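Local coordinates for intracellular serine protease (Bacillus licheniformis, PDB 4ZOQ), which cleaves peptide bonds sequence-specifically as a class II lanthipeptide protease of the subtilase (S8) family, probably acting as a serine endopeptidase, at residues T102-Q107 and D129-I134; K164-V169 and K300-Q305; E220-A225 and Q305-L310. All coordinates share one frame; numbering follows the deposited sequence.

Contact 1: T102-Q107 and D129-I134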
loop_
_atom_site.group_PDB
_atom_site.type_symbol
_atom_site.label_atom_id
_atom_site.label_comp_id
_atom_site.label_asym_id
_atom_site.label_seq_id
_atom_site.Cartn_x
_atom_site.Cartn_y
_atom_site.Cartn_z
ATOM N N THR B 102 1.404 -6.626 -13.623
ATOM C CA THR B 102 2.364 -5.544 -13.808
ATOM C C THR B 102 2.425 -4.710 -12.530
ATOM O O THR B 102 1.415 -4.534 -11.847
ATOM C CB THR B 102 1.996 -4.665 -15.037
ATOM O OG1 THR B 102 2.175 -5.428 -16.239
ATOM C CG2 THR B 102 2.863 -3.425 -15.103
ATOM N N ILE B 103 3.614 -4.244 -12.169
ATOM C CA ILE B 103 3.733 -3.424 -10.973
ATOM C C ILE B 103 4.265 -2.049 -11.361
ATOM O O ILE B 103 5.323 -1.950 -11.959
ATOM C CB ILE B 103 4.679 -4.061 -9.913
ATOM C CG1 ILE B 103 4.119 -5.375 -9.369
ATOM C CG2 ILE B 103 4.923 -3.106 -8.760
ATOM C CD1 ILE B 103 5.164 -6.217 -8.604
ATOM N N THR B 104 3.558 -0.987 -10.993
ATOM C CA THR B 104 4.021 0.360 -11.317
ATOM C C THR B 104 4.360 1.160 -10.069
ATOM O O THR B 104 3.481 1.423 -9.249
ATOM C CB THR B 104 2.960 1.161 -12.087
ATOM O OG1 THR B 104 2.405 0.376 -13.151
ATOM C CG2 THR B 104 3.559 2.453 -12.619
ATOM N N PRO B 105 5.615 1.616 -9.960
ATOM C CA PRO B 105 6.047 2.379 -8.778
ATOM C C PRO B 105 5.608 3.843 -8.856
ATOM O O PRO B 105 5.869 4.497 -9.870
ATOM C CB PRO B 105 7.580 2.268 -8.824
ATOM C CG PRO B 105 7.897 2.150 -10.313
ATOM C CD PRO B 105 6.700 1.441 -10.954
ATOM N N TYR B 106 4.901 4.315 -7.829
ATOM C CA TYR B 106 4.627 5.727 -7.626
ATOM C C TYR B 106 5.368 6.167 -6.387
ATOM O O TYR B 106 4.856 6.009 -5.266
ATOM C CB TYR B 106 3.134 6.002 -7.466
ATOM C CG TYR B 106 2.323 5.798 -8.732
ATOM C CD1 TYR B 106 2.077 4.519 -9.227
ATOM C CD2 TYR B 106 1.804 6.876 -9.425
ATOM C CE1 TYR B 106 1.336 4.321 -10.370
ATOM C CE2 TYR B 106 1.049 6.693 -10.579
ATOM C CZ TYR B 106 0.823 5.411 -11.045
ATOM O OH TYR B 106 0.082 5.217 -12.185
ATOM N N GLN B 107 6.562 6.725 -6.594
ATOM C CA GLN B 107 7.481 7.063 -5.506
ATOM C C GLN B 107 7.090 8.341 -4.777
ATOM O O GLN B 107 7.240 9.447 -5.296
ATOM C CB GLN B 107 8.920 7.181 -6.033
ATOM C CG GLN B 107 9.916 7.529 -4.934
ATOM C CD GLN B 107 11.357 7.298 -5.359
ATOM O OE1 GLN B 107 11.628 6.977 -6.510
ATOM N NE2 GLN B 107 12.276 7.398 -4.416
ATOM N N ASP B 129 -4.427 6.182 -14.859
ATOM C CA ASP B 129 -3.492 5.353 -15.650
ATOM C C ASP B 129 -3.922 3.905 -15.850
ATOM O O ASP B 129 -3.137 3.075 -16.288
ATOM C CB ASP B 129 -2.108 5.348 -14.997
ATOM C CG ASP B 129 -1.506 6.735 -14.903
ATOM O OD1 ASP B 129 -1.915 7.612 -15.700
ATOM O OD2 ASP B 129 -0.645 6.963 -14.022
ATOM N N GLY B 130 -5.149 3.595 -15.481
ATOM C CA GLY B 130 -5.717 2.293 -15.733
ATOM C C GLY B 130 -5.332 1.185 -14.762
ATOM O O GLY B 130 -5.572 0.025 -15.069
ATOM N N HIS B 131 -4.860 1.533 -13.561
ATOM C CA HIS B 131 -4.535 0.539 -12.527
ATOM C C HIS B 131 -5.792 0.039 -11.841
ATOM O O HIS B 131 -6.597 0.833 -11.361
ATOM C CB HIS B 131 -3.596 1.148 -11.483
ATOM C CG HIS B 131 -2.223 1.425 -12.007
ATOM N ND1 HIS B 131 -1.924 2.543 -12.762
ATOM C CD2 HIS B 131 -1.078 0.710 -11.921
ATOM C CE1 HIS B 131 -0.648 2.506 -13.107
ATOM N NE2 HIS B 131 -0.113 1.407 -12.609
ATOM N N GLU B 132 -5.937 -1.276 -11.740
ATOM C CA GLU B 132 -7.115 -1.858 -11.104
ATOM C C GLU B 132 -6.954 -2.029 -9.593
ATOM O O GLU B 132 -7.949 -2.133 -8.870
ATOM C CB GLU B 132 -7.468 -3.204 -11.736
ATOM C CG GLU B 132 -7.879 -3.177 -13.198
ATOM C CD GLU B 132 -6.734 -3.472 -14.174
ATOM O OE1 GLU B 132 -5.549 -3.066 -13.944
ATOM O OE2 GLU B 132 -7.035 -4.198 -15.151
ATOM N N VAL B 133 -5.705 -2.062 -9.134
ATOM C CA VAL B 133 -5.385 -2.195 -7.713
ATOM C C VAL B 133 -4.302 -1.191 -7.254
ATOM O O VAL B 133 -3.308 -0.958 -7.952
ATOM C CB VAL B 133 -4.910 -3.618 -7.362
ATOM C CG1 VAL B 133 -4.518 -3.700 -5.870
ATOM C CG2 VAL B 133 -5.968 -4.650 -7.719
ATOM N N ILE B 134 -4.525 -0.576 -6.092
ATOM C CA ILE B 134 -3.530 0.282 -5.461
ATOM C C ILE B 134 -3.097 -0.253 -4.087
ATOM O O ILE B 134 -3.906 -0.662 -3.256
ATOM C CB ILE B 134 -4.049 1.742 -5.311
ATOM C CG1 ILE B 134 -4.341 2.344 -6.694
ATOM C CG2 ILE B 134 -3.054 2.615 -4.534
ATOM C CD1 ILE B 134 -5.082 3.661 -6.654
#
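Thr104 reaches the imidazole of His131 with its hydroxyl, OG1 meeting NE2 at 2.8 Å in a hydrogen bond either atom could donate. OG1 lies at the edge of the ring, near its plane, and the two side chains cross at about a right angle. Holding OG1 anti to the carbonyl carbon (chi1 -47°) turns the hydroxyl to this edge, where it also bonds Asn66. His131 ND1 is hydrogen-bonded to Ala126 O, so both nitrogens of this buried ring have partners. The contact lies within a beta-alpha-beta crossover of the subtilase core: strand 102-110 is followed, after the short strand 113-114, by helix 116-128 and then strand 133-136, with strand 46-51 between first and last, and Gly130 ends the helix in a Schellman motif. Two residues on, Tyr106 sends its ring edge toward the face of His131, an offset edge-to-face pair with centroids 5.4 Å apart and planes at 77°. Tyr106 OH donates to Asp129 OD2 at 2.6 Å, meeting the OD2 lone pair anti to the other carboxylate oxygen. OD2 lies at the phenol edge, in the ring plane, and the carboxylate is turned only 20° from it. Ala122 and Ala126 also pack on Tyr106.

Contact 2: K164-V169 and K300-Q305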
loop_
_atom_site.group_PDB
_atom_site.type_symbol
_atom_site.label_atom_id
_atom_site.label_comp_id
_atom_site.label_asym_id
_atom_site.label_seq_id
_atom_site.Cartn_x
_atom_site.Cartn_y
_atom_site.Cartn_z
ATOM N N LYS B 164 -14.951 5.111 -7.252
ATOM C CA LYS B 164 -15.854 5.486 -8.315
ATOM C C LYS B 164 -15.457 4.824 -9.617
ATOM O O LYS B 164 -16.320 4.423 -10.412
ATOM C CB LYS B 164 -15.845 7.003 -8.507
ATOM C CG LYS B 164 -16.878 7.457 -9.500
ATOM C CD LYS B 164 -16.736 8.923 -9.883
ATOM C CE LYS B 164 -17.553 9.189 -11.157
ATOM N NZ LYS B 164 -17.065 10.385 -11.909
ATOM N N HIS B 165 -14.153 4.611 -9.779
ATOM C CA HIS B 165 -13.646 3.996 -10.987
ATOM C C HIS B 165 -13.315 2.527 -10.817
ATOM O O HIS B 165 -12.582 1.951 -11.628
ATOM C CB HIS B 165 -12.418 4.746 -11.493
ATOM C CG HIS B 165 -12.728 6.097 -12.064
ATOM N ND1 HIS B 165 -12.853 7.232 -11.291
ATOM C CD2 HIS B 165 -12.999 6.478 -13.340
ATOM C CE1 HIS B 165 -13.144 8.261 -12.071
ATOM N NE2 HIS B 165 -13.248 7.827 -13.317
ATOM N N GLN B 166 -13.911 1.919 -9.795
ATOM C CA GLN B 166 -13.782 0.488 -9.541
ATOM C C GLN B 166 -12.333 0.026 -9.257
ATOM O O GLN B 166 -11.959 -1.105 -9.554
ATOM C CB GLN B 166 -14.356 -0.272 -10.744
ATOM C CG GLN B 166 -15.807 0.116 -11.035
ATOM C CD GLN B 166 -16.731 -0.264 -9.899
ATOM O OE1 GLN B 166 -16.484 -1.234 -9.189
ATOM N NE2 GLN B 166 -17.795 0.497 -9.716
ATOM N N VAL B 167 -11.535 0.899 -8.648
ATOM C CA VAL B 167 -10.167 0.556 -8.285
ATOM C C VAL B 167 -10.036 0.242 -6.790
ATOM O O VAL B 167 -10.372 1.073 -5.947
ATOM C CB VAL B 167 -9.199 1.684 -8.623
ATOM C CG1 VAL B 167 -7.810 1.261 -8.297
ATOM C CG2 VAL B 167 -9.325 2.067 -10.084
ATOM N N LEU B 168 -9.534 -0.951 -6.476
ATOM C CA LEU B 168 -9.307 -1.360 -5.093
ATOM C C LEU B 168 -8.085 -0.681 -4.522
ATOM O O LEU B 168 -7.082 -0.501 -5.222
ATOM C CB LEU B 168 -9.135 -2.866 -5.018
ATOM C CG LEU B 168 -10.448 -3.550 -5.357
ATOM C CD1 LEU B 168 -10.197 -4.961 -5.805
ATOM C CD2 LEU B 168 -11.354 -3.511 -4.141
ATOM N N VAL B 169 -8.199 -0.247 -3.271
ATOM C CA VAL B 169 -7.088 0.374 -2.558
ATOM C C VAL B 169 -6.842 -0.368 -1.249
ATOM O O VAL B 169 -7.696 -0.405 -0.372
ATOM C CB VAL B 169 -7.368 1.870 -2.268
ATOM C CG1 VAL B 169 -6.189 2.510 -1.544
ATOM C CG2 VAL B 169 -7.707 2.617 -3.568
ATOM N N LYS B 300 -14.502 -7.028 -16.968
ATOM C CA LYS B 300 -13.841 -6.688 -15.706
ATOM C C LYS B 300 -14.823 -6.828 -14.547
ATOM O O LYS B 300 -15.979 -6.425 -14.660
ATOM C CB LYS B 300 -13.265 -5.266 -15.721
ATOM C CG LYS B 300 -12.093 -5.085 -16.655
ATOM C CD LYS B 300 -11.736 -3.618 -16.860
ATOM C CE LYS B 300 -10.557 -3.495 -17.830
ATOM N NZ LYS B 300 -10.054 -2.107 -17.923
ATOM N N PRO B 301 -14.366 -7.384 -13.421
ATOM C CA PRO B 301 -15.250 -7.462 -12.256
ATOM C C PRO B 301 -15.339 -6.089 -11.558
ATOM O O PRO B 301 -14.457 -5.248 -11.721
ATOM C CB PRO B 301 -14.578 -8.527 -11.379
ATOM C CG PRO B 301 -13.142 -8.391 -11.674
ATOM C CD PRO B 301 -13.040 -7.966 -13.151
ATOM N N SER B 302 -16.413 -5.834 -10.821
ATOM C CA SER B 302 -16.479 -4.614 -10.024
ATOM C C SER B 302 -15.551 -4.767 -8.808
ATOM O O SER B 302 -15.166 -5.896 -8.474
ATOM C CB SER B 302 -17.898 -4.349 -9.574
ATOM O OG SER B 302 -18.292 -5.309 -8.619
ATOM N N ALA B 303 -15.174 -3.647 -8.180
ATOM C CA ALA B 303 -14.380 -3.643 -6.946
ATOM C C ALA B 303 -15.084 -4.446 -5.873
ATOM O O ALA B 303 -14.448 -5.113 -5.060
ATOM C CB ALA B 303 -14.129 -2.229 -6.467
ATOM N N LYS B 304 -16.411 -4.375 -5.880
ATOM C CA LYS B 304 -17.230 -5.091 -4.913
ATOM C C LYS B 304 -17.169 -6.582 -5.153
ATOM O O LYS B 304 -17.094 -7.367 -4.216
ATOM C CB LYS B 304 -18.704 -4.673 -5.026
ATOM C CG LYS B 304 -19.159 -3.567 -4.121
ATOM C CD LYS B 304 -20.667 -3.309 -4.294
ATOM C CE LYS B 304 -21.097 -2.022 -3.581
ATOM N NZ LYS B 304 -22.387 -1.465 -4.077
ATOM N N GLN B 305 -17.151 -6.977 -6.416
ATOM C CA GLN B 305 -17.048 -8.393 -6.716
ATOM C C GLN B 305 -15.742 -9.001 -6.202
ATOM O O GLN B 305 -15.750 -10.088 -5.631
ATOM C CB GLN B 305 -17.169 -8.626 -8.207
ATOM C CG GLN B 305 -18.598 -8.666 -8.678
ATOM C CD GLN B 305 -18.695 -8.700 -10.189
ATOM O OE1 GLN B 305 -18.346 -7.734 -10.875
ATOM N NE2 GLN B 305 -19.110 -9.848 -10.723
HETATM O O HOH W 1 -17.744 -1.836 -6.916
#
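Gln166 and Ala303 are joined by a hydrogen bond in which a side-chain amide meets the first turn of a helix. Ala303 N donates to Gln166 OE1 at 2.9 Å, and the N-H points almost straight at the oxygen (164°). Seen from the acceptor, the donor lies nearly along the C=O axis. A turn about the CB-CG bond of Gln166 (chi2 -64°) brings the amide round to the helix start, where Gln166 OE1 also lies 3.4 Å from Ser302 CB. A water adds a second grip on the same oxygen, donating to Gln166 OE1 over 2.7 Å. It accepts in turn from Lys304 N at 3.0 Å, which ties the next backbone amide of the helix to Gln166 as well.

The third amide is met within 300-305 itself. Ser302 is the N-cap of helix 303-313 and forms a capping box with Gln305: Gln305 N donates to Ser302 OG at 3.0 Å, and Ser302 N returns a bond to Gln305 OE1 at 2.7 Å. In segment 164-169, Gln166 is the C-prime residue, with positive phi, of the Schellman motif that ends helix 146-164. The contact therefore joins the end of one helix to the start of another. A carbonyl oxygen facing a helix N-terminus would probably be stabilised by the partial positive charge there.

Apolar packing continues from this polar group into the protein. Leu168, on strand 168-172, brings CD2 to 3.8 Å from Ala303 CB, and the same methyl lies 3.6 Å from Ala303 O. Leu168 also packs on Val306, one turn further along the helix.

Contact 3: E220-A225 and Q305-L310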
loop_
_atom_site.group_PDB
_atom_site.type_symbol
_atom_site.label_atom_id
_atom_site.label_comp_id
_atom_site.label_asym_id
_atom_site.label_seq_id
_atom_site.Cartn_x
_atom_site.Cartn_y
_atom_site.Cartn_z
ATOM N N GLU B 220 -11.749 -0.772 11.757
ATOM C CA GLU B 220 -11.318 -0.512 10.382
ATOM C C GLU B 220 -10.585 -1.685 9.746
ATOM O O GLU B 220 -10.579 -1.779 8.529
ATOM C CB GLU B 220 -10.417 0.731 10.302
ATOM C CG GLU B 220 -9.003 0.514 10.799
ATOM C CD GLU B 220 -8.092 1.713 10.540
ATOM O OE1 GLU B 220 -8.436 2.830 11.011
ATOM O OE2 GLU B 220 -7.035 1.539 9.872
ATOM N N ILE B 221 -9.979 -2.564 10.552
ATOM C CA ILE B 221 -9.248 -3.710 10.017
ATOM C C ILE B 221 -10.213 -4.589 9.222
ATOM O O ILE B 221 -11.267 -4.972 9.751
ATOM C CB ILE B 221 -8.647 -4.588 11.089
ATOM C CG1 ILE B 221 -7.828 -3.798 12.111
ATOM C CG2 ILE B 221 -7.832 -5.722 10.429
ATOM C CD1 ILE B 221 -6.591 -3.179 11.596
ATOM N N GLU B 222 -9.885 -4.887 7.966
ATOM C CA GLU B 222 -10.760 -5.720 7.152
ATOM C C GLU B 222 -10.197 -7.086 6.896
ATOM O O GLU B 222 -10.948 -8.066 6.793
ATOM C CB GLU B 222 -11.061 -5.085 5.797
ATOM C CG GLU B 222 -12.015 -3.950 5.903
ATOM C CD GLU B 222 -12.673 -3.651 4.598
ATOM O OE1 GLU B 222 -13.235 -4.603 4.015
ATOM O OE2 GLU B 222 -12.598 -2.487 4.146
ATOM N N PHE B 223 -8.878 -7.135 6.745
ATOM C CA PHE B 223 -8.205 -8.383 6.488
ATOM C C PHE B 223 -6.869 -8.417 7.194
ATOM O O PHE B 223 -6.342 -7.419 7.660
ATOM C CB PHE B 223 -7.953 -8.616 5.012
ATOM C CG PHE B 223 -9.176 -8.698 4.180
ATOM C CD1 PHE B 223 -9.972 -9.834 4.199
ATOM C CD2 PHE B 223 -9.501 -7.651 3.312
ATOM C CE1 PHE B 223 -11.082 -9.917 3.406
ATOM C CE2 PHE B 223 -10.607 -7.728 2.511
ATOM C CZ PHE B 223 -11.413 -8.862 2.554
ATOM N N THR B 224 -6.317 -9.607 7.177
ATOM C CA THR B 224 -5.030 -9.887 7.726
ATOM C C THR B 224 -4.212 -10.688 6.702
ATOM O O THR B 224 -4.776 -11.321 5.792
ATOM C CB THR B 224 -5.281 -10.601 9.087
ATOM O OG1 THR B 224 -5.028 -9.686 10.166
ATOM C CG2 THR B 224 -4.515 -11.806 9.245
ATOM N N ALA B 225 -2.887 -10.604 6.788
ATOM C CA ALA B 225 -2.032 -11.458 5.964
ATOM C C ALA B 225 -0.730 -11.757 6.724
ATOM O O ALA B 225 -0.362 -11.021 7.646
ATOM C CB ALA B 225 -1.754 -10.814 4.607
ATOM N N GLN B 305 -17.151 -6.977 -6.416
ATOM C CA GLN B 305 -17.048 -8.393 -6.716
ATOM C C GLN B 305 -15.742 -9.001 -6.202
ATOM O O GLN B 305 -15.750 -10.088 -5.631
ATOM C CB GLN B 305 -17.169 -8.626 -8.207
ATOM C CG GLN B 305 -18.598 -8.666 -8.678
ATOM C CD GLN B 305 -18.695 -8.700 -10.189
ATOM O OE1 GLN B 305 -18.346 -7.734 -10.875
ATOM N NE2 GLN B 305 -19.110 -9.848 -10.723
ATOM N N VAL B 306 -14.630 -8.300 -6.406
ATOM C CA VAL B 306 -13.333 -8.784 -5.943
ATOM C C VAL B 306 -13.300 -8.795 -4.422
ATOM O O VAL B 306 -12.865 -9.773 -3.819
ATOM C CB VAL B 306 -12.186 -7.948 -6.496
ATOM C CG1 VAL B 306 -10.863 -8.525 -6.043
ATOM C CG2 VAL B 306 -12.263 -7.949 -8.006
ATOM N N HIS B 307 -13.792 -7.717 -3.816
ATOM C CA HIS B 307 -13.846 -7.603 -2.363
ATOM C C HIS B 307 -14.662 -8.748 -1.783
ATOM O O HIS B 307 -14.316 -9.328 -0.738
ATOM C CB HIS B 307 -14.453 -6.256 -1.954
ATOM C CG HIS B 307 -14.390 -5.980 -0.483
ATOM N ND1 HIS B 307 -15.209 -6.609 0.434
ATOM C CD2 HIS B 307 -13.624 -5.118 0.229
ATOM C CE1 HIS B 307 -14.932 -6.164 1.648
ATOM N NE2 HIS B 307 -13.971 -5.264 1.552
ATOM N N HIS B 308 -15.745 -9.081 -2.478
ATOM C CA HIS B 308 -16.618 -10.170 -2.052
ATOM C C HIS B 308 -15.858 -11.505 -2.058
ATOM O O HIS B 308 -15.956 -12.290 -1.125
ATOM C CB HIS B 308 -17.867 -10.250 -2.950
ATOM C CG HIS B 308 -18.844 -11.285 -2.514
ATOM N ND1 HIS B 308 -19.731 -11.080 -1.481
ATOM C CD2 HIS B 308 -19.023 -12.567 -2.916
ATOM C CE1 HIS B 308 -20.435 -12.182 -1.280
ATOM N NE2 HIS B 308 -20.026 -13.098 -2.139
ATOM N N ILE B 309 -15.104 -11.764 -3.116
ATOM C CA ILE B 309 -14.318 -12.983 -3.181
ATOM C C ILE B 309 -13.258 -13.033 -2.046
ATOM O O ILE B 309 -13.117 -14.066 -1.388
ATOM C CB ILE B 309 -13.670 -13.116 -4.559
ATOM C CG1 ILE B 309 -14.773 -13.348 -5.585
ATOM C CG2 ILE B 309 -12.686 -14.280 -4.579
ATOM C CD1 ILE B 309 -14.357 -13.136 -7.002
ATOM N N LEU B 310 -12.570 -11.919 -1.785
ATOM C CA LEU B 310 -11.587 -11.843 -0.699
ATOM C C LEU B 310 -12.219 -12.134 0.626
ATOM O O LEU B 310 -11.677 -12.896 1.445
ATOM C CB LEU B 310 -10.940 -10.451 -0.633
ATOM C CG LEU B 310 -10.056 -10.122 -1.839
ATOM C CD1 LEU B 310 -9.553 -8.701 -1.848
ATOM C CD2 LEU B 310 -8.865 -11.089 -1.815
#
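Strand 221-225 and helix 305-310 pass 10.8 Å apart at their axes, with 58° between their N-to-C directions. This is alpha/beta packing of the subtilase fold: helix 303-313 lies against the largely parallel central sheet, here at strand 221-226, the outermost on this side within the chain, while Val306 and Leu310 reach strand 168-172. Side chains bridge the gap. His307 NE2 donates to the syn lone pair of Glu222 OE1, 2.7 Å away, the oxygen only 7° out of the imidazole plane, although carboxylate and ring are themselves turned well apart. With its CG anti to the backbone N (chi1 -173°), the His307 imidazole reaches from the flank of the helix to the strand. The nearby carboxylate would tend to favour a protonated histidine. Replacing Glu222 with an alanine removes the carboxylate, and His307 NE2 would probably be left without this acceptor and its ring more able to turn. Phe223 packs beside this bond: its CE2 lies over one face of His307, and the two rings meet obliquely. At its far end the phenyl touches Leu310: Phe223 CZ lies 3.6 Å from Leu310 CB, and Phe223 CE1 3.6 Å from Leu310 O.

Overall arrangement
All three contacts reach the same central sheet of the subtilase domain. Contact 1 closes first along the chain; contacts 2 and 3 then interleave, since 164-169 and 220-225 both precede their partners at the start and along helix 303-313, which share Gln305. About 14 Å separates the centres of contacts 1 and 2, about 13 Å those of contacts 2 and 3, and about 19 Å those of contacts 1 and 3. Neighbouring strands link the first two, Ile134 N lying 2.7 Å from Leu168 O, a probable hydrogen bond. Helix 303-313 thus packs across strands earlier in the sequence. Contact 1 comes nearest the predicted charge relay, Tyr106 and Asp51 side chains being about 7 Å apart.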